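Local coordinates for ABC transporter substrate binding protein (Ribose) (Agrobacterium vitis, PDB 5DKV), which binds alpha-D-tagatopyranose in the cleft between its two lobes and probably delivers sugars to an ABC transporter as its solute-binding component, at residues I272-P276 with R319-A323; L221-A227 with T247-F253. One frame throughout, in Å; residues are numbered along the deposited sequence.

Contact 1: I272-P276 with R319-A323; sequences IAQHP and RFIYA. With T6T (alpha-D-tagatopyranose), chain E.
The sugar-binding cleft of this periplasmic binding protein is lined in part by the link from strand 270-273 to helix 276-291, one of the strand-to-helix crossovers between the two lobes, consistent with the hinge of this family. The C-terminal segment 319-323 packs along this connection, Tyr322 meeting Gln274, a pocket residue. The backbone N of Gln274 donates to Tyr322 OH over 3.0 Å, a somewhat bent bond (140° at the hydrogen) that reaches the phenol near the plane of its ring. The same hydroxyl is hydrogen-bonded to OD2 of Asp254, a pocket residue whose OD1 binds the sugar. Pro276 lies across one face of the tyrosine, its CG 4.0 Å from the Tyr322 ring centroid in a CH-pi contact; a rigid, apolar ring suits this place at the start of the helix. Beyond CG the Gln274 chain runs extended, which carries its amide away from Tyr322 and into the pocket. There NE2 donates an almost straight bond to O4 of the tagatopyranose, 2.9 Å and 176°, and also bonds to Asp254, while OE1 is held by Ser140. On the outer side, His275, the N-cap residue of helix 276-291, forms an offset stack with Phe320: the centroids of the His275 and Phe320 rings are 4.3 Å apart, their planes 23° from parallel, and Phe320 CE1 sits over the centre of the imidazole. Glu278 and Thr305 hold the two imidazole nitrogens and so fix its rotation. One water donates to both Gln274 O (2.7 Å) and Phe320 O (2.8 Å), joining the two backbones. With both ends of its amide engaged, Gln274 is constrained to present an N-H to the sugar, and Tyr322, bonded to Gln274 and Asp254 alike, probably acts as a second-shell residue steadying both.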
ATOM      1  N   ILE A 272       6.327  -6.753  -6.388  1.00  9.21           N
ATOM      2  CA  ILE A 272       6.995  -5.910  -5.401  1.00  9.73           C
ATOM      3  C   ILE A 272       6.208  -5.952  -4.075  1.00 10.41           C
ATOM      4  O   ILE A 272       5.231  -5.240  -3.899  1.00 11.44           O
ATOM      5  CB  ILE A 272       7.145  -4.442  -5.888  1.00 11.93           C
ATOM      6  CG1 ILE A 272       7.682  -4.350  -7.328  1.00 19.20           C
ATOM      7  CG2 ILE A 272       8.037  -3.671  -4.910  1.00 11.29           C
ATOM      8  CD1 ILE A 272       8.937  -5.116  -7.567  1.00 22.40           C
ATOM      9  N   ALA A 273       6.612  -6.846  -3.172  1.00 11.84           N
ATOM     10  CA  ALA A 273       5.963  -7.010  -1.862  1.00  8.80           C
ATOM     11  C   ALA A 273       6.330  -5.852  -0.943  1.00  6.83           C
ATOM     12  O   ALA A 273       7.492  -5.558  -0.734  1.00  9.15           O
ATOM     13  CB  ALA A 273       6.361  -8.360  -1.212  1.00  8.14           C
ATOM     14  N   GLN A 274       5.338  -5.169  -0.393  1.00  8.51           N
ATOM     15  CA  GLN A 274       5.582  -4.349   0.762  1.00  7.33           C
ATOM     16  C   GLN A 274       5.727  -5.271   1.957  1.00  8.36           C
ATOM     17  O   GLN A 274       5.647  -6.491   1.822  1.00 10.42           O
ATOM     18  CB  GLN A 274       4.438  -3.364   0.970  1.00  7.06           C
ATOM     19  CG  GLN A 274       4.182  -2.446  -0.234  1.00  6.60           C
ATOM     20  CD  GLN A 274       3.135  -1.413   0.071  1.00  8.49           C
ATOM     21  OE1 GLN A 274       3.437  -0.418   0.693  1.00  8.28           O
ATOM     22  NE2 GLN A 274       1.894  -1.654  -0.359  1.00  8.01           N
ATOM     23  N   HIS A 275       5.909  -4.658   3.119  1.00  9.06           N
ATOM     24  CA  HIS A 275       5.999  -5.358   4.412  1.00  6.86           C
ATOM     25  C   HIS A 275       4.875  -4.900   5.331  1.00  7.02           C
ATOM     26  O   HIS A 275       5.121  -4.241   6.326  1.00  8.12           O
ATOM     27  CB  HIS A 275       7.345  -5.087   5.057  1.00  7.48           C
ATOM     28  CG  HIS A 275       8.503  -5.709   4.334  1.00  8.26           C
ATOM     29  ND1 HIS A 275       9.792  -5.650   4.820  1.00 12.22           N
ATOM     30  CD2 HIS A 275       8.578  -6.384   3.162  1.00  9.79           C
ATOM     31  CE1 HIS A 275      10.610  -6.263   3.988  1.00 13.31           C
ATOM     32  NE2 HIS A 275       9.902  -6.718   2.971  1.00 14.21           N
ATOM     33  N   PRO A 276       3.625  -5.216   4.982  1.00  6.69           N
ATOM     34  CA  PRO A 276       2.519  -4.710   5.816  1.00  6.63           C
ATOM     35  C   PRO A 276       2.573  -5.152   7.270  1.00  6.83           C
ATOM     36  O   PRO A 276       2.147  -4.387   8.137  1.00  6.80           O
ATOM     37  CB  PRO A 276       1.269  -5.282   5.139  1.00  6.96           C
ATOM     38  CG  PRO A 276       1.764  -6.311   4.175  1.00  7.94           C
ATOM     39  CD  PRO A 276       3.142  -5.871   3.765  1.00  9.37           C
ATOM     40  N   ARG A 319       7.672 -15.977   2.838  1.00 15.12           N
ATOM     41  CA  ARG A 319       7.033 -15.512   4.064  1.00 17.65           C
ATOM     42  C   ARG A 319       6.493 -14.097   3.931  1.00 17.22           C
ATOM     43  O   ARG A 319       5.740 -13.644   4.801  1.00 15.12           O
ATOM     44  CB  ARG A 319       8.015 -15.567   5.214  1.00 21.58           C
ATOM     45  CG  ARG A 319       9.203 -14.655   5.047  1.00 27.43           C
ATOM     46  CD  ARG A 319      10.269 -14.984   6.089  1.00 36.19           C
ATOM     47  NE  ARG A 319      11.435 -14.103   6.009  1.00 42.74           N
ATOM     48  CZ  ARG A 319      11.757 -13.175   6.909  1.00 56.31           C
ATOM     49  NH1 ARG A 319      11.008 -12.970   7.992  1.00 52.39           N
ATOM     50  NH2 ARG A 319      12.847 -12.441   6.723  1.00 61.78           N
ATOM     51  N   PHE A 320       6.878 -13.390   2.861  1.00 16.68           N
ATOM     52  CA  PHE A 320       6.398 -12.011   2.625  1.00 13.54           C
ATOM     53  C   PHE A 320       5.145 -11.985   1.737  1.00 10.84           C
ATOM     54  O   PHE A 320       4.513 -10.925   1.548  1.00 12.81           O
ATOM     55  CB  PHE A 320       7.500 -11.150   2.006  1.00 15.07           C
ATOM     56  CG  PHE A 320       8.582 -10.790   2.981  1.00 13.27           C
ATOM     57  CD1 PHE A 320       8.388  -9.745   3.870  1.00 12.23           C
ATOM     58  CD2 PHE A 320       9.764 -11.514   3.039  1.00 17.22           C
ATOM     59  CE1 PHE A 320       9.362  -9.416   4.779  1.00 18.63           C
ATOM     60  CE2 PHE A 320      10.756 -11.185   3.957  1.00 17.78           C
ATOM     61  CZ  PHE A 320      10.551 -10.138   4.828  1.00 17.26           C
ATOM     62  N   ILE A 321       4.765 -13.138   1.204  1.00 11.62           N
ATOM     63  CA  ILE A 321       3.512 -13.214   0.475  1.00 12.92           C
ATOM     64  C   ILE A 321       2.393 -12.891   1.482  1.00 15.13           C
ATOM     65  O   ILE A 321       2.416 -13.356   2.634  1.00 12.88           O
ATOM     66  CB  ILE A 321       3.320 -14.591  -0.195  1.00 15.30           C
ATOM     67  CG1 ILE A 321       4.393 -14.784  -1.264  1.00 15.42           C
ATOM     68  CG2 ILE A 321       1.927 -14.682  -0.798  1.00 15.55           C
ATOM     69  CD1 ILE A 321       4.576 -16.221  -1.710  1.00 19.63           C
ATOM     70  N   TYR A 322       1.442 -12.064   1.063  1.00 12.04           N
ATOM     71  CA  TYR A 322       0.436 -11.548   1.992  1.00 10.77           C
ATOM     72  C   TYR A 322      -0.555 -12.621   2.430  1.00 12.57           C
ATOM     73  O   TYR A 322      -0.879 -13.549   1.675  1.00 13.76           O
ATOM     74  CB  TYR A 322      -0.341 -10.395   1.370  1.00 10.27           C
ATOM     75  CG  TYR A 322       0.428  -9.155   0.967  1.00  9.56           C
ATOM     76  CD1 TYR A 322       1.791  -9.017   1.174  1.00 11.38           C
ATOM     77  CD2 TYR A 322      -0.247  -8.098   0.372  1.00 10.67           C
ATOM     78  CE1 TYR A 322       2.459  -7.868   0.765  1.00  8.86           C
ATOM     79  CE2 TYR A 322       0.409  -6.958  -0.036  1.00 11.36           C
ATOM     80  CZ  TYR A 322       1.766  -6.851   0.163  1.00  8.53           C
ATOM     81  OH  TYR A 322       2.441  -5.716  -0.214  1.00  9.02           O
ATOM     82  N   ALA A 323      -1.015 -12.470   3.670  1.00 14.81           N
ATOM     83  CA  ALA A 323      -2.071 -13.276   4.237  1.00 21.65           C
ATOM     84  C   ALA A 323      -3.406 -13.000   3.578  1.00 35.78           C
ATOM     85  O   ALA A 323      -3.743 -11.835   3.276  1.00 28.98           O
ATOM     86  CB  ALA A 323      -2.178 -13.011   5.738  1.00 19.90           C
TER
HETATM   87  O3  T6T E 401      -1.010  -1.093  -2.155  1.00  7.37           O
HETATM   88  C3  T6T E 401      -1.698  -1.201  -0.916  1.00  5.80           C
HETATM   89  C4  T6T E 401      -1.569   0.066  -0.187  1.00  6.86           C
HETATM   90  O4  T6T E 401      -0.143   0.317   0.098  1.00  8.07           O
HETATM   91  C5  T6T E 401      -2.152   1.168  -0.958  1.00  7.27           C
HETATM   92  O5  T6T E 401      -2.145   2.398  -0.212  1.00  9.02           O
HETATM   93  C6  T6T E 401      -3.617   0.923  -1.276  1.00  7.69           C
HETATM   94  O6  T6T E 401      -3.752  -0.357  -1.961  1.00  9.00           O
HETATM   95  C2  T6T E 401      -3.195  -1.449  -1.184  1.00  6.42           C
HETATM   96  O2  T6T E 401      -3.832  -1.571   0.065  1.00  9.14           O
HETATM   97  C1  T6T E 401      -3.487  -2.619  -2.037  1.00  9.55           C
HETATM   98  O1  T6T E 401      -3.024  -3.807  -1.478  1.00  8.79           O
HETATM   99  O   HOH W   1       5.052  -8.759   3.203  1.00 12.42           O

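Contact 2: L221-A227 with T247-F253; sequences LAGVFGA and TIKVVAF
Parallel beta pairing within a beta-alpha-beta unit makes this contact: strands 223-226 and 249-253, connected through helix 229-241, lie side by side in the lobe's central sheet, their axes 4.7 Å apart and 12° from parallel. Lys249 N donates to Ala222 O (2.9 Å), then Val224 N to Lys249 O and Val251 N to Val224 O; Gly226 N to Val251 O and Phe253 N to Gly226 O complete the series. Gly223 suits the closest approach of the strands: its CA lies 3.0 Å from Lys249 O, leaving little room for a side-chain carbon. Beta-branched valines suit these extended backbones. On one face Val224 CG1 lies 3.8 Å from Val250 CG2. On the other, Phe225, with CG anti to the backbone N (chi1 164°), crosses Val251 obliquely and lies side by side with Phe253, whose CD1 approaches its ring edge in plane, 3.8 Å from Phe225 CE1. At the N-terminal end, Leu221 CD2 meets Ile248 CG2 at 4.0 Å, while a water donates to both Ala222 O and Thr247 O. Backbone bonding thus satisfies the N-H and C=O groups that point across the pair, while Phe225 and Val251 present apolar surface to helix 142-156.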
ATOM      1  N   LEU A 221       2.417  -3.251 -27.544  1.00 13.85           N
ATOM      2  CA  LEU A 221       2.561  -2.980 -26.105  1.00 13.72           C
ATOM      3  C   LEU A 221       3.549  -3.963 -25.491  1.00 13.50           C
ATOM      4  O   LEU A 221       3.420  -5.170 -25.664  1.00 14.13           O
ATOM      5  CB  LEU A 221       1.214  -3.070 -25.393  1.00  9.58           C
ATOM      6  CG  LEU A 221       1.240  -2.837 -23.872  1.00 13.31           C
ATOM      7  CD1 LEU A 221       1.543  -1.370 -23.542  1.00 15.52           C
ATOM      8  CD2 LEU A 221      -0.047  -3.276 -23.201  1.00 13.93           C
ATOM      9  N   ALA A 222       4.546  -3.435 -24.783  1.00 11.85           N
ATOM     10  CA  ALA A 222       5.595  -4.253 -24.200  1.00 13.49           C
ATOM     11  C   ALA A 222       5.367  -4.632 -22.734  1.00 12.61           C
ATOM     12  O   ALA A 222       5.744  -5.726 -22.332  1.00 11.63           O
ATOM     13  CB  ALA A 222       6.943  -3.523 -24.347  1.00 15.04           C
ATOM     14  N   GLY A 223       4.773  -3.752 -21.937  1.00 11.35           N
ATOM     15  CA  GLY A 223       4.571  -4.073 -20.531  1.00  9.81           C
ATOM     16  C   GLY A 223       3.668  -3.114 -19.788  1.00  8.14           C
ATOM     17  O   GLY A 223       3.235  -2.088 -20.317  1.00 11.64           O
ATOM     18  N   VAL A 224       3.371  -3.477 -18.541  1.00  8.67           N
ATOM     19  CA  VAL A 224       2.478  -2.708 -17.690  1.00  7.56           C
ATOM     20  C   VAL A 224       2.932  -2.847 -16.257  1.00 12.88           C
ATOM     21  O   VAL A 224       3.383  -3.911 -15.841  1.00 12.03           O
ATOM     22  CB  VAL A 224       1.024  -3.181 -17.849  1.00  8.53           C
ATOM     23  CG1 VAL A 224       0.905  -4.647 -17.576  1.00 16.21           C
ATOM     24  CG2 VAL A 224       0.077  -2.410 -16.956  1.00 11.69           C
ATOM     25  N   PHE A 225       2.797  -1.756 -15.510  1.00 10.33           N
ATOM     26  CA  PHE A 225       3.090  -1.728 -14.079  1.00 10.58           C
ATOM     27  C   PHE A 225       1.795  -1.459 -13.356  1.00 10.06           C
ATOM     28  O   PHE A 225       1.203  -0.404 -13.537  1.00 10.82           O
ATOM     29  CB  PHE A 225       4.135  -0.653 -13.757  1.00 14.37           C
ATOM     30  CG  PHE A 225       4.215  -0.280 -12.270  1.00 10.71           C
ATOM     31  CD1 PHE A 225       4.281  -1.258 -11.295  1.00 10.01           C
ATOM     32  CD2 PHE A 225       4.243   1.056 -11.876  1.00 11.79           C
ATOM     33  CE1 PHE A 225       4.379  -0.906  -9.942  1.00 10.03           C
ATOM     34  CE2 PHE A 225       4.325   1.411 -10.546  1.00 10.01           C
ATOM     35  CZ  PHE A 225       4.396   0.438  -9.580  1.00  9.89           C
ATOM     36  N   GLY A 226       1.344  -2.421 -12.548  1.00  8.14           N
ATOM     37  CA  GLY A 226       0.171  -2.220 -11.710  1.00  7.92           C
ATOM     38  C   GLY A 226       0.603  -1.690 -10.360  1.00  8.98           C
ATOM     39  O   GLY A 226       1.328  -2.370  -9.610  1.00  8.53           O
ATOM     40  N   ALA A 227       0.145  -0.492 -10.025  1.00  8.30           N
ATOM     41  CA  ALA A 227       0.760   0.242  -8.947  1.00  8.82           C
ATOM     42  C   ALA A 227       0.206  -0.128  -7.568  1.00  8.54           C
ATOM     43  O   ALA A 227       0.699   0.391  -6.584  1.00  9.97           O
ATOM     44  CB  ALA A 227       0.619   1.729  -9.184  1.00  9.95           C
ATOM     45  N   THR A 247       4.263 -12.312 -23.071  1.00 14.69           N
ATOM     46  CA  THR A 247       4.589 -11.378 -24.150  1.00 13.20           C
ATOM     47  C   THR A 247       4.478  -9.930 -23.680  1.00 19.17           C
ATOM     48  O   THR A 247       5.388  -9.126 -23.882  1.00 22.00           O
ATOM     49  CB  THR A 247       3.677 -11.608 -25.347  1.00 16.26           C
ATOM     50  OG1 THR A 247       3.851 -12.959 -25.791  1.00 26.84           O
ATOM     51  CG2 THR A 247       4.011 -10.641 -26.483  1.00 21.32           C
ATOM     52  N   ILE A 248       3.351  -9.595 -23.071  1.00 15.76           N
ATOM     53  CA  ILE A 248       3.216  -8.312 -22.390  1.00 11.91           C
ATOM     54  C   ILE A 248       3.713  -8.537 -20.975  1.00 13.50           C
ATOM     55  O   ILE A 248       3.104  -9.291 -20.238  1.00 16.39           O
ATOM     56  CB  ILE A 248       1.775  -7.791 -22.372  1.00 13.67           C
ATOM     57  CG1 ILE A 248       1.238  -7.561 -23.795  1.00 16.88           C
ATOM     58  CG2 ILE A 248       1.685  -6.499 -21.589  1.00 14.43           C
ATOM     59  CD1 ILE A 248      -0.289  -7.295 -23.838  1.00 17.92           C
ATOM     60  N   LYS A 249       4.802  -7.860 -20.603  1.00 10.48           N
ATOM     61  CA  LYS A 249       5.456  -8.119 -19.323  1.00 11.56           C
ATOM     62  C   LYS A 249       4.667  -7.382 -18.259  1.00 12.32           C
ATOM     63  O   LYS A 249       4.177  -6.273 -18.490  1.00 14.27           O
ATOM     64  CB  LYS A 249       6.914  -7.656 -19.329  1.00  9.76           C
ATOM     65  CG  LYS A 249       7.777  -8.273 -20.441  1.00 13.14           C
ATOM     66  CD  LYS A 249       7.801  -9.786 -20.371  1.00 13.37           C
ATOM     67  CE  LYS A 249       8.796 -10.381 -21.396  1.00 18.86           C
ATOM     68  NZ  LYS A 249       8.805 -11.870 -21.357  1.00 19.69           N
ATOM     69  N   VAL A 250       4.561  -7.984 -17.081  1.00  8.57           N
ATOM     70  CA  VAL A 250       3.838  -7.365 -15.982  1.00  9.71           C
ATOM     71  C   VAL A 250       4.703  -7.276 -14.748  1.00 11.32           C
ATOM     72  O   VAL A 250       5.340  -8.258 -14.339  1.00 12.67           O
ATOM     73  CB  VAL A 250       2.554  -8.147 -15.638  1.00 12.24           C
ATOM     74  CG1 VAL A 250       1.804  -7.501 -14.441  1.00 11.12           C
ATOM     75  CG2 VAL A 250       1.648  -8.264 -16.859  1.00 15.05           C
ATOM     76  N   VAL A 251       4.739  -6.076 -14.168  1.00  9.06           N
ATOM     77  CA  VAL A 251       5.303  -5.864 -12.850  1.00  9.50           C
ATOM     78  C   VAL A 251       4.142  -5.420 -11.992  1.00 10.07           C
ATOM     79  O   VAL A 251       3.452  -4.461 -12.301  1.00 10.54           O
ATOM     80  CB  VAL A 251       6.454  -4.814 -12.824  1.00  8.09           C
ATOM     81  CG1 VAL A 251       6.884  -4.500 -11.400  1.00 10.39           C
ATOM     82  CG2 VAL A 251       7.628  -5.328 -13.615  1.00 10.30           C
ATOM     83  N   ALA A 252       3.933  -6.161 -10.910  1.00  9.12           N
ATOM     84  CA  ALA A 252       2.800  -5.952 -10.043  1.00  9.36           C
ATOM     85  C   ALA A 252       3.260  -5.568  -8.666  1.00 12.24           C
ATOM     86  O   ALA A 252       4.083  -6.250  -8.066  1.00  9.42           O
ATOM     87  CB  ALA A 252       1.959  -7.204  -9.968  1.00 10.75           C
ATOM     88  N   PHE A 253       2.710  -4.476  -8.158  1.00  9.26           N
ATOM     89  CA  PHE A 253       2.925  -4.090  -6.777  1.00  8.83           C
ATOM     90  C   PHE A 253       2.073  -4.951  -5.874  1.00  8.18           C
ATOM     91  O   PHE A 253       0.982  -5.356  -6.255  1.00  9.98           O
ATOM     92  CB  PHE A 253       2.573  -2.615  -6.562  1.00 10.15           C
ATOM     93  CG  PHE A 253       3.545  -1.878  -5.670  1.00  8.36           C
ATOM     94  CD1 PHE A 253       4.746  -1.425  -6.159  1.00  9.66           C
ATOM     95  CD2 PHE A 253       3.231  -1.622  -4.332  1.00  7.30           C
ATOM     96  CE1 PHE A 253       5.635  -0.759  -5.363  1.00  9.71           C
ATOM     97  CE2 PHE A 253       4.127  -0.933  -3.523  1.00  8.86           C
ATOM     98  CZ  PHE A 253       5.320  -0.500  -4.037  1.00  9.82           C
TER
HETATM   99  O   HOH W   2       7.328  -7.166 -23.931  1.00 25.20           O

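How the contacts relate
Contact 2 closes along the chain before contact 1 opens, and their centres lie 19 Å apart. Both reach one sheet, in which strand 270-273 is the next neighbour of 249-253 on the side away from 223-226. Ile272 N probably bonds to Ala252 O (2.8 Å), and Phe253 packs against both Ile272 and Gln274, its CE2 3.6 Å from Gln274 CG. Contact 2 therefore supplies sheet core, whereas contact 1 sits where that sheet gives way to the ligand cleft and the C-terminal segment. Since Phe253 precedes Asp254, and Ala227 precedes Asn228, the strand ends bring sugar-binding residues to the same pocket that Gln274 enters.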